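Local coordinates for chitin oligosaccahride binding protein NagB1 (Paenibacillus sp. FPU-7, PDB 7EHP) that binds short chitin oligosaccharides such as N,N'-diacetylchitobiose, probably as the extracellular solute-binding component of a bacterial sugar uptake system, at residues L113-F118 against N284-S289; F118-F123 against M239-S244; W176-G181 against F267-G272. All coordinates share one frame; numbering follows the deposited sequence.

Contact 1 (L113-F118 against N284-S289); sequences LPTAYF and NGYGFS. With NAG (2-acetamido-2-deoxy-beta-D-glucopyranose), chain C; NAG (2-acetamido-2-deoxy-beta-D-glucopyranose), chain B.
Thr-115 and Tyr-286 meet across a short antiparallel pairing: the methyl CG2 of Thr-115 lies in the plane of the tyrosine ring at its edge, 3.5 Å from Tyr-286 CD2. Beside them Leu-113 and Tyr-286 form a hydrogen-bonded pair, N to O in both directions. At Gly-285 the backbones come close, its CA 3.1 Å from Leu-113 O; a side chain on Gly-285 would run into that carbonyl. Strands 109-125 and 277-288 both belong to the sheet of this periplasmic-binding-protein-type fold; their pairing runs beside the bound sugar, and they stay bonded further along, at Phe-118 with Gly-281. Asn-284 reaches the ligand. Its CB lies 3.8 Å from O3 of the chain C NAG. With CG anti to the backbone N (chi1 -173°), the amide is carried on to the sugar: CG is 3.6 Å from N2 of that NAG, and OD1 accepts the acetamido N2-H at 2.7 Å with an N-H...O angle of 163°. ND2 turns to Leu-67 O and Asp-66 OD1, which fix the flip of the amide and leave OD1 facing the sugar. The acetyl methyl C8 of the same NAG rests 3.6 Å from Ala-116 CB, and a water bridges Ala-116 O to Asn-284 N.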
loop_
_atom_site.group_PDB
_atom_site.type_symbol
_atom_site.label_atom_id
_atom_site.label_comp_id
_atom_site.label_asym_id
_atom_site.label_seq_id
_atom_site.Cartn_x
_atom_site.Cartn_y
_atom_site.Cartn_z
ATOM N N LEU A 113 1.608 15.152 -0.951
ATOM C CA LEU A 113 0.723 15.098 0.211
ATOM C C LEU A 113 0.046 13.736 0.251
ATOM O O LEU A 113 -0.640 13.361 -0.724
ATOM C CB LEU A 113 -0.315 16.232 0.172
ATOM C CG LEU A 113 0.214 17.674 0.201
ATOM C CD1 LEU A 113 -0.917 18.703 0.009
ATOM C CD2 LEU A 113 1.011 17.952 1.483
ATOM N N PRO A 114 0.193 12.973 1.336
ATOM C CA PRO A 114 -0.511 11.692 1.434
ATOM C C PRO A 114 -1.994 11.921 1.633
ATOM O O PRO A 114 -2.404 12.798 2.402
ATOM C CB PRO A 114 0.119 11.041 2.672
ATOM C CG PRO A 114 0.499 12.207 3.515
ATOM C CD PRO A 114 1.036 13.213 2.524
ATOM N N THR A 115 -2.807 11.141 0.919
ATOM C CA THR A 115 -4.246 11.231 1.107
ATOM C C THR A 115 -4.757 10.224 2.108
ATOM O O THR A 115 -5.927 10.302 2.485
ATOM C CB THR A 115 -5.010 11.005 -0.202
ATOM O OG1 THR A 115 -4.617 9.750 -0.767
ATOM C CG2 THR A 115 -4.787 12.168 -1.203
ATOM N N ALA A 116 -3.927 9.254 2.497
ATOM C CA ALA A 116 -4.359 8.192 3.386
ATOM C C ALA A 116 -3.214 7.771 4.295
ATOM O O ALA A 116 -2.041 7.927 3.960
ATOM C CB ALA A 116 -4.842 6.961 2.613
ATOM N N TYR A 117 -3.582 7.231 5.449
ATOM C CA TYR A 117 -2.704 6.384 6.236
ATOM C C TYR A 117 -3.078 4.933 5.963
ATOM O O TYR A 117 -4.264 4.586 5.931
ATOM C CB TYR A 117 -2.836 6.693 7.731
ATOM C CG TYR A 117 -2.190 5.671 8.634
ATOM C CD1 TYR A 117 -0.827 5.713 8.891
ATOM C CD2 TYR A 117 -2.945 4.655 9.220
ATOM C CE1 TYR A 117 -0.229 4.784 9.718
ATOM C CE2 TYR A 117 -2.360 3.729 10.050
ATOM C CZ TYR A 117 -1.000 3.800 10.295
ATOM O OH TYR A 117 -0.410 2.876 11.110
ATOM N N PHE A 118 -2.077 4.087 5.760
ATOM C CA PHE A 118 -2.331 2.677 5.489
ATOM C C PHE A 118 -1.707 1.826 6.585
ATOM O O PHE A 118 -0.725 2.230 7.208
ATOM C CB PHE A 118 -1.783 2.260 4.092
ATOM C CG PHE A 118 -0.316 1.883 4.079
ATOM C CD1 PHE A 118 0.096 0.582 4.371
ATOM C CD2 PHE A 118 0.649 2.826 3.761
ATOM C CE1 PHE A 118 1.456 0.239 4.366
ATOM C CE2 PHE A 118 1.998 2.502 3.755
ATOM C CZ PHE A 118 2.403 1.204 4.049
ATOM N N ASN A 284 1.077 7.388 0.124
ATOM C CA ASN A 284 0.463 7.540 -1.190
ATOM C C ASN A 284 -0.549 8.675 -1.175
ATOM O O ASN A 284 -1.435 8.715 -0.314
ATOM C CB ASN A 284 -0.234 6.250 -1.638
ATOM C CG ASN A 284 -0.743 6.338 -3.071
ATOM O OD1 ASN A 284 -1.780 5.771 -3.413
ATOM N ND2 ASN A 284 -0.008 7.057 -3.914
ATOM N N GLY A 285 -0.414 9.582 -2.130
ATOM C CA GLY A 285 -1.307 10.711 -2.262
ATOM C C GLY A 285 -1.142 11.308 -3.637
ATOM O O GLY A 285 -1.191 10.569 -4.629
ATOM N N TYR A 286 -0.937 12.635 -3.712
ATOM C CA TYR A 286 -0.815 13.345 -4.977
ATOM C C TYR A 286 0.406 14.253 -4.976
ATOM O O TYR A 286 0.765 14.842 -3.949
ATOM C CB TYR A 286 -2.091 14.157 -5.262
ATOM C CG TYR A 286 -3.206 13.211 -5.589
ATOM C CD1 TYR A 286 -3.354 12.709 -6.879
ATOM C CD2 TYR A 286 -4.050 12.736 -4.600
ATOM C CE1 TYR A 286 -4.355 11.783 -7.174
ATOM C CE2 TYR A 286 -5.056 11.809 -4.889
ATOM C CZ TYR A 286 -5.201 11.341 -6.171
ATOM O OH TYR A 286 -6.185 10.407 -6.454
ATOM N N GLY A 287 1.054 14.343 -6.138
ATOM C CA GLY A 287 2.108 15.302 -6.366
ATOM C C GLY A 287 1.660 16.268 -7.451
ATOM O O GLY A 287 0.618 16.088 -8.082
ATOM N N PHE A 288 2.469 17.288 -7.677
ATOM C CA PHE A 288 2.070 18.338 -8.603
ATOM C C PHE A 288 3.246 18.684 -9.498
ATOM O O PHE A 288 4.384 18.787 -9.025
ATOM C CB PHE A 288 1.545 19.554 -7.813
ATOM C CG PHE A 288 0.390 19.202 -6.922
ATOM C CD1 PHE A 288 -0.901 19.206 -7.419
ATOM C CD2 PHE A 288 0.604 18.779 -5.618
ATOM C CE1 PHE A 288 -1.963 18.836 -6.634
ATOM C CE2 PHE A 288 -0.460 18.404 -4.821
ATOM C CZ PHE A 288 -1.745 18.430 -5.333
ATOM N N SER A 289 2.972 18.826 -10.794
ATOM C CA SER A 289 4.035 19.136 -11.739
ATOM C C SER A 289 4.753 20.424 -11.359
ATOM O O SER A 289 4.138 21.400 -10.906
ATOM C CB SER A 289 3.484 19.265 -13.154
ATOM O OG SER A 289 4.539 19.499 -14.075
HETATM C C1 NAG C . -4.471 2.622 -3.336
HETATM C C2 NAG C . -3.596 2.975 -2.135
HETATM C C3 NAG C . -2.170 2.471 -2.359
HETATM C C4 NAG C . -2.145 1.015 -2.833
HETATM C C5 NAG C . -3.197 0.770 -3.924
HETATM C C6 NAG C . -3.345 -0.671 -4.366
HETATM C C7 NAG C . -4.521 5.034 -1.147
HETATM C C8 NAG C . -4.322 6.510 -0.963
HETATM N N2 NAG C . -3.592 4.408 -1.878
HETATM O O1 NAG C . -5.750 3.119 -3.146
HETATM O O3 NAG C . -1.428 2.645 -1.153
HETATM O O4 NAG C . -0.890 0.801 -3.468
HETATM O O5 NAG C . -4.491 1.222 -3.504
HETATM O O6 NAG C . -4.097 -0.738 -5.576
HETATM O O7 NAG C . -5.486 4.442 -0.665
HETATM C C1 NAG B . 0.064 0.089 -2.684
HETATM C C2 NAG B . 1.292 -0.102 -3.568
HETATM C C3 NAG B . 2.381 -0.836 -2.801
HETATM C C4 NAG B . 2.697 -0.092 -1.513
HETATM C C5 NAG B . 1.423 0.115 -0.697
HETATM C C6 NAG B . 1.639 0.935 0.556
HETATM C C7 NAG B . 1.229 -0.265 -6.019
HETATM C C8 NAG B . 0.854 -1.105 -7.188
HETATM N N2 NAG B . 0.971 -0.789 -4.812
HETATM O O3 NAG B . 3.546 -0.916 -3.607
HETATM O O4 NAG B . 3.626 -0.826 -0.728
HETATM O O5 NAG B . 0.433 0.795 -1.480
HETATM O O6 NAG B . 2.284 2.172 0.279
HETATM O O7 NAG B . 1.757 0.844 -6.156
HETATM O O HOH W 1 -1.186 6.661 1.597
#

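Contact 2 (F118-F123 against M239-S244); sequences FVEGVF and MMFDGS. With NAG (2-acetamido-2-deoxy-beta-D-glucopyranose), chain B.
Phe-241 has CG anti to its backbone N (chi1 -169°), which brings its ring over Gly-121, while Glu-120 has CG anti to its own carbonyl carbon (chi1 -72°) and runs extended to the rim of the same ring. The two side chains cross at about a right angle, with Glu-120 OE1 in the ring plane 3.5 Å from Phe-241 CE1. Gly-121 CA makes a CH-pi contact over the ring face, 4.2 Å from the centroid of Phe-241. These residues sit on neighbouring antiparallel strands, 109-125 and 237-243, in the sheet of the solute-binding-protein fold; Gly-121 with Asp-242 and Phe-123 with Met-240 are the hydrogen-bonded pairs. Past the end of the second strand, Ser-244 continues the grip on Val-119: its N donates to Val-119 O at 2.7 Å, and its OG accepts Val-119 N-H. On the face of Glu-120 and Phe-241, Val-122 CG1 packs 3.6 Å from Met-239 CB. Phe-123 lies on the other face, its ring edge against backbone carbonyls, with CE1 3.5 Å from Gly-243 O. There Asp-242 accepts its neighbour's N-H, from Gly-243 to OD1, while Tyr-225 and Gln-229 of helix 225-233 hold its carboxylate. At the sugar end, C6 of the chain B NAG stands 3.5 Å above the centre of the Phe-118 ring.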
loop_
_atom_site.group_PDB
_atom_site.type_symbol
_atom_site.label_atom_id
_atom_site.label_comp_id
_atom_site.label_asym_id
_atom_site.label_seq_id
_atom_site.Cartn_x
_atom_site.Cartn_y
_atom_site.Cartn_z
ATOM N N PHE A 118 -2.077 4.087 5.760
ATOM C CA PHE A 118 -2.331 2.677 5.489
ATOM C C PHE A 118 -1.707 1.826 6.585
ATOM O O PHE A 118 -0.725 2.230 7.208
ATOM C CB PHE A 118 -1.783 2.260 4.092
ATOM C CG PHE A 118 -0.316 1.883 4.079
ATOM C CD1 PHE A 118 0.096 0.582 4.371
ATOM C CD2 PHE A 118 0.649 2.826 3.761
ATOM C CE1 PHE A 118 1.456 0.239 4.366
ATOM C CE2 PHE A 118 1.998 2.502 3.755
ATOM C CZ PHE A 118 2.403 1.204 4.049
ATOM N N VAL A 119 -2.314 0.659 6.843
ATOM C CA VAL A 119 -1.635 -0.479 7.460
ATOM C C VAL A 119 -1.856 -1.691 6.567
ATOM O O VAL A 119 -2.831 -1.762 5.817
ATOM C CB VAL A 119 -2.109 -0.806 8.909
ATOM C CG1 VAL A 119 -1.599 0.207 9.903
ATOM C CG2 VAL A 119 -3.629 -0.921 8.984
ATOM N N GLU A 120 -0.941 -2.651 6.648
ATOM C CA GLU A 120 -1.107 -3.949 6.011
ATOM C C GLU A 120 -1.113 -5.016 7.088
ATOM O O GLU A 120 -0.272 -4.995 7.985
ATOM C CB GLU A 120 0.014 -4.234 5.017
ATOM C CG GLU A 120 -0.059 -3.421 3.761
ATOM C CD GLU A 120 1.037 -3.771 2.776
ATOM O OE1 GLU A 120 1.615 -4.887 2.882
ATOM O OE2 GLU A 120 1.321 -2.915 1.906
ATOM N N GLY A 121 -2.061 -5.934 7.005
ATOM C CA GLY A 121 -2.108 -7.036 7.944
ATOM C C GLY A 121 -3.104 -8.056 7.452
ATOM O O GLY A 121 -3.371 -8.127 6.249
ATOM N N VAL A 122 -3.689 -8.816 8.367
ATOM C CA VAL A 122 -4.499 -9.971 8.020
ATOM C C VAL A 122 -5.956 -9.614 8.248
ATOM O O VAL A 122 -6.378 -9.388 9.390
ATOM C CB VAL A 122 -4.092 -11.204 8.837
ATOM C CG1 VAL A 122 -4.861 -12.431 8.372
ATOM C CG2 VAL A 122 -2.580 -11.413 8.734
ATOM N N PHE A 123 -6.718 -9.544 7.156
ATOM C CA PHE A 123 -8.166 -9.593 7.248
ATOM C C PHE A 123 -8.602 -11.014 7.572
ATOM O O PHE A 123 -8.015 -11.986 7.082
ATOM C CB PHE A 123 -8.804 -9.134 5.935
ATOM C CG PHE A 123 -8.613 -7.653 5.642
ATOM C CD1 PHE A 123 -7.407 -7.187 5.139
ATOM C CD2 PHE A 123 -9.638 -6.743 5.860
ATOM C CE1 PHE A 123 -7.209 -5.850 4.869
ATOM C CE2 PHE A 123 -9.450 -5.388 5.583
ATOM C CZ PHE A 123 -8.229 -4.957 5.078
ATOM N N MET A 239 -8.622 -16.026 5.651
ATOM C CA MET A 239 -7.789 -14.858 5.890
ATOM C C MET A 239 -7.345 -14.302 4.546
ATOM O O MET A 239 -7.440 -14.965 3.503
ATOM C CB MET A 239 -6.552 -15.199 6.745
ATOM C CG MET A 239 -6.855 -15.854 8.091
ATOM S SD MET A 239 -5.330 -16.303 8.962
ATOM C CE MET A 239 -5.015 -17.862 8.122
ATOM N N MET A 240 -6.838 -13.073 4.591
ATOM C CA MET A 240 -6.258 -12.397 3.434
ATOM C C MET A 240 -5.316 -11.331 3.957
ATOM O O MET A 240 -5.769 -10.421 4.658
ATOM C CB MET A 240 -7.341 -11.742 2.581
ATOM C CG MET A 240 -6.787 -10.889 1.452
ATOM S SD MET A 240 -8.115 -10.257 0.423
ATOM C CE MET A 240 -8.666 -8.855 1.413
ATOM N N PHE A 241 -4.033 -11.411 3.599
ATOM C CA PHE A 241 -3.107 -10.331 3.925
ATOM C C PHE A 241 -3.262 -9.229 2.880
ATOM O O PHE A 241 -3.137 -9.483 1.677
ATOM C CB PHE A 241 -1.660 -10.845 3.969
ATOM C CG PHE A 241 -0.675 -9.864 4.546
ATOM C CD1 PHE A 241 -0.230 -8.790 3.803
ATOM C CD2 PHE A 241 -0.182 -10.025 5.840
ATOM C CE1 PHE A 241 0.677 -7.873 4.339
ATOM C CE2 PHE A 241 0.739 -9.103 6.385
ATOM C CZ PHE A 241 1.159 -8.028 5.630
ATOM N N ASP A 242 -3.510 -8.003 3.333
ATOM C CA ASP A 242 -3.801 -6.906 2.414
ATOM C C ASP A 242 -3.638 -5.579 3.146
ATOM O O ASP A 242 -3.438 -5.530 4.364
ATOM C CB ASP A 242 -5.220 -7.040 1.831
ATOM C CG ASP A 242 -5.331 -6.490 0.423
ATOM O OD1 ASP A 242 -4.471 -5.663 0.044
ATOM O OD2 ASP A 242 -6.273 -6.892 -0.308
ATOM N N GLY A 243 -3.724 -4.503 2.386
ATOM C CA GLY A 243 -3.694 -3.178 2.958
ATOM C C GLY A 243 -5.065 -2.696 3.367
ATOM O O GLY A 243 -6.082 -3.185 2.879
ATOM N N SER A 244 -5.081 -1.705 4.265
ATOM C CA SER A 244 -6.343 -1.139 4.737
ATOM C C SER A 244 -7.193 -0.569 3.598
ATOM O O SER A 244 -8.428 -0.530 3.707
ATOM C CB SER A 244 -6.064 -0.045 5.771
ATOM O OG SER A 244 -5.123 0.861 5.243
HETATM C C1 NAG B . 0.064 0.089 -2.684
HETATM C C2 NAG B . 1.292 -0.102 -3.568
HETATM C C3 NAG B . 2.381 -0.836 -2.801
HETATM C C4 NAG B . 2.697 -0.092 -1.513
HETATM C C5 NAG B . 1.423 0.115 -0.697
HETATM C C6 NAG B . 1.639 0.935 0.556
HETATM C C7 NAG B . 1.229 -0.265 -6.019
HETATM C C8 NAG B . 0.854 -1.105 -7.188
HETATM N N2 NAG B . 0.971 -0.789 -4.812
HETATM O O3 NAG B . 3.546 -0.916 -3.607
HETATM O O4 NAG B . 3.626 -0.826 -0.728
HETATM O O5 NAG B . 0.433 0.795 -1.480
HETATM O O6 NAG B . 2.284 2.172 0.279
HETATM O O7 NAG B . 1.757 0.844 -6.156
#

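Contact 3 (W176-G181 against F267-G272); sequences WVRTAG and FPDVGG
Phe-267, early in the loop between strands 262-265 and 277-288, offers its carbonyl O to Arg-178, whose NH2 donates to it at 2.9 Å with an N-H...O angle of 164°. That oxygen lies in the guanidinium plane and also takes a weak bond from Arg-178 NE. Pro-268 O is the next acceptor, 3.0 Å from Arg-178 NE; it too lies close to the guanidinium plane, although NE sits 52° out of the plane of the proline carbonyl. Asp-269 comes over a face of the guanidinium instead: OD1 is 3.6 Å from Arg-178 NE, a salt bridge through charge without a directed N-H, and OD1 is hydrogen-bonded to Gly-276 N. Val-270 sets CG2 3.9 Å from both Arg-178 CB and Thr-179 CG2, an apolar patch at the root of the arginine. Gly-272 finally passes so near the end of helix 165-180, its CA 4.3 Å from Thr-179 CA, that a side chain would strike Arg-178 O. An alanine in place of Arg-178 would probably leave the carbonyls of Phe-267 and Pro-268 without these donors and the loop less firmly tied to the helix. With NH2 also bonded to Met-277 O, NE and NH2 spend their N-H groups on backbone carbonyls, and the aspartate above the guanidinium face is likely to offset part of the buried positive charge.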
loop_
_atom_site.group_PDB
_atom_site.type_symbol
_atom_site.label_atom_id
_atom_site.label_comp_id
_atom_site.label_asym_id
_atom_site.label_seq_id
_atom_site.Cartn_x
_atom_site.Cartn_y
_atom_site.Cartn_z
ATOM N N TRP A 176 9.857 -10.863 6.391
ATOM C CA TRP A 176 11.296 -10.739 6.644
ATOM C C TRP A 176 11.584 -9.627 7.647
ATOM O O TRP A 176 12.633 -9.651 8.294
ATOM C CB TRP A 176 12.165 -10.499 5.378
ATOM C CG TRP A 176 12.224 -9.059 4.812
ATOM C CD1 TRP A 176 12.970 -8.038 5.320
ATOM C CD2 TRP A 176 11.713 -8.574 3.549
ATOM N NE1 TRP A 176 12.852 -6.912 4.542
ATOM C CE2 TRP A 176 12.090 -7.212 3.445
ATOM C CE3 TRP A 176 10.925 -9.133 2.528
ATOM C CZ2 TRP A 176 11.713 -6.403 2.364
ATOM C CZ3 TRP A 176 10.548 -8.331 1.463
ATOM C CH2 TRP A 176 10.944 -6.978 1.387
ATOM N N VAL A 177 10.687 -8.644 7.787
ATOM C CA VAL A 177 10.853 -7.648 8.842
ATOM C C VAL A 177 10.572 -8.273 10.207
ATOM O O VAL A 177 11.239 -7.951 11.201
ATOM C CB VAL A 177 9.966 -6.406 8.596
ATOM C CG1 VAL A 177 9.904 -5.508 9.863
ATOM C CG2 VAL A 177 10.470 -5.600 7.379
ATOM N N ARG A 178 9.592 -9.172 10.285
ATOM C CA ARG A 178 9.398 -9.941 11.513
ATOM C C ARG A 178 10.693 -10.621 11.948
ATOM O O ARG A 178 11.068 -10.584 13.129
ATOM C CB ARG A 178 8.303 -10.996 11.321
ATOM C CG ARG A 178 6.866 -10.479 11.526
ATOM C CD ARG A 178 6.398 -10.518 12.970
ATOM N NE ARG A 178 5.050 -9.969 13.102
ATOM C CZ ARG A 178 4.755 -8.670 12.998
ATOM N NH1 ARG A 178 5.717 -7.794 12.781
ATOM N NH2 ARG A 178 3.498 -8.244 13.116
ATOM N N THR A 179 11.392 -11.258 11.001
ATOM C CA THR A 179 12.539 -12.085 11.381
ATOM C C THR A 179 13.820 -11.277 11.525
ATOM O O THR A 179 14.645 -11.593 12.386
ATOM C CB THR A 179 12.753 -13.193 10.360
ATOM O OG1 THR A 179 13.005 -12.593 9.083
ATOM C CG2 THR A 179 11.529 -14.100 10.292
ATOM N N ALA A 180 14.009 -10.238 10.712
ATOM C CA ALA A 180 15.262 -9.495 10.695
ATOM C C ALA A 180 15.157 -8.081 11.250
ATOM O O ALA A 180 16.193 -7.423 11.401
ATOM C CB ALA A 180 15.829 -9.418 9.268
ATOM N N GLY A 181 13.962 -7.604 11.557
ATOM C CA GLY A 181 13.782 -6.235 12.015
ATOM C C GLY A 181 13.572 -5.264 10.869
ATOM O O GLY A 181 14.037 -5.463 9.745
ATOM N N PHE A 267 -0.107 -9.243 11.879
ATOM C CA PHE A 267 0.440 -10.554 11.551
ATOM C C PHE A 267 1.062 -11.190 12.790
ATOM O O PHE A 267 1.740 -10.504 13.556
ATOM C CB PHE A 267 1.497 -10.432 10.450
ATOM C CG PHE A 267 1.892 -11.735 9.865
ATOM C CD1 PHE A 267 1.128 -12.322 8.867
ATOM C CD2 PHE A 267 3.009 -12.412 10.351
ATOM C CE1 PHE A 267 1.492 -13.559 8.332
ATOM C CE2 PHE A 267 3.381 -13.640 9.838
ATOM C CZ PHE A 267 2.621 -14.226 8.833
ATOM N N PRO A 268 0.869 -12.496 13.005
ATOM C CA PRO A 268 1.452 -13.147 14.186
ATOM C C PRO A 268 2.942 -12.873 14.366
ATOM O O PRO A 268 3.691 -12.678 13.402
ATOM C CB PRO A 268 1.188 -14.635 13.924
ATOM C CG PRO A 268 -0.066 -14.635 13.114
ATOM C CD PRO A 268 0.060 -13.438 12.208
ATOM N N ASP A 269 3.364 -12.838 15.629
ATOM C CA ASP A 269 4.778 -12.751 15.935
ATOM C C ASP A 269 5.461 -14.080 15.625
ATOM O O ASP A 269 4.820 -15.129 15.573
ATOM C CB ASP A 269 4.972 -12.379 17.399
ATOM C CG ASP A 269 4.718 -10.910 17.657
ATOM O OD1 ASP A 269 4.673 -10.138 16.670
ATOM O OD2 ASP A 269 4.568 -10.532 18.841
ATOM N N VAL A 270 6.777 -14.025 15.397
ATOM C CA VAL A 270 7.556 -15.208 15.046
ATOM C C VAL A 270 8.787 -15.403 15.925
ATOM O O VAL A 270 9.542 -16.353 15.707
ATOM C CB VAL A 270 7.974 -15.198 13.559
ATOM C CG1 VAL A 270 6.772 -14.916 12.649
ATOM C CG2 VAL A 270 9.096 -14.215 13.334
ATOM N N GLY A 271 9.011 -14.561 16.927
ATOM C CA GLY A 271 10.204 -14.714 17.730
ATOM C C GLY A 271 11.416 -14.242 16.961
ATOM O O GLY A 271 12.399 -14.977 16.793
ATOM N N GLY A 272 11.326 -13.013 16.456
ATOM C CA GLY A 272 12.380 -12.400 15.679
ATOM C C GLY A 272 12.412 -10.917 15.978
ATOM O O GLY A 272 11.608 -10.406 16.760
#

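Contacts 1 and 2 share Phe-118 and lie at successive positions along strand 109-125, their centres 20 Å apart. Both border the chitin oligosaccharide: contact 1 contributes Thr-115, Ala-116, Phe-118 and Asn-284 to the pocket, contact 2 Phe-118 and Glu-120, and Ser-283 and Asp-354 are among the residues that add hydrogen bonds to the sugar. Contact 3 stands off from the ligand, about 29 Å from contact 1 between centres, on the opposite side of the chain's centre. It reaches contact 2 through Phe-267, whose CD1 packs 3.8 Å from Val-122 CG2 and 4.0 Å from Phe-241 CD2, thus joining the loop 267-272 to the central strands.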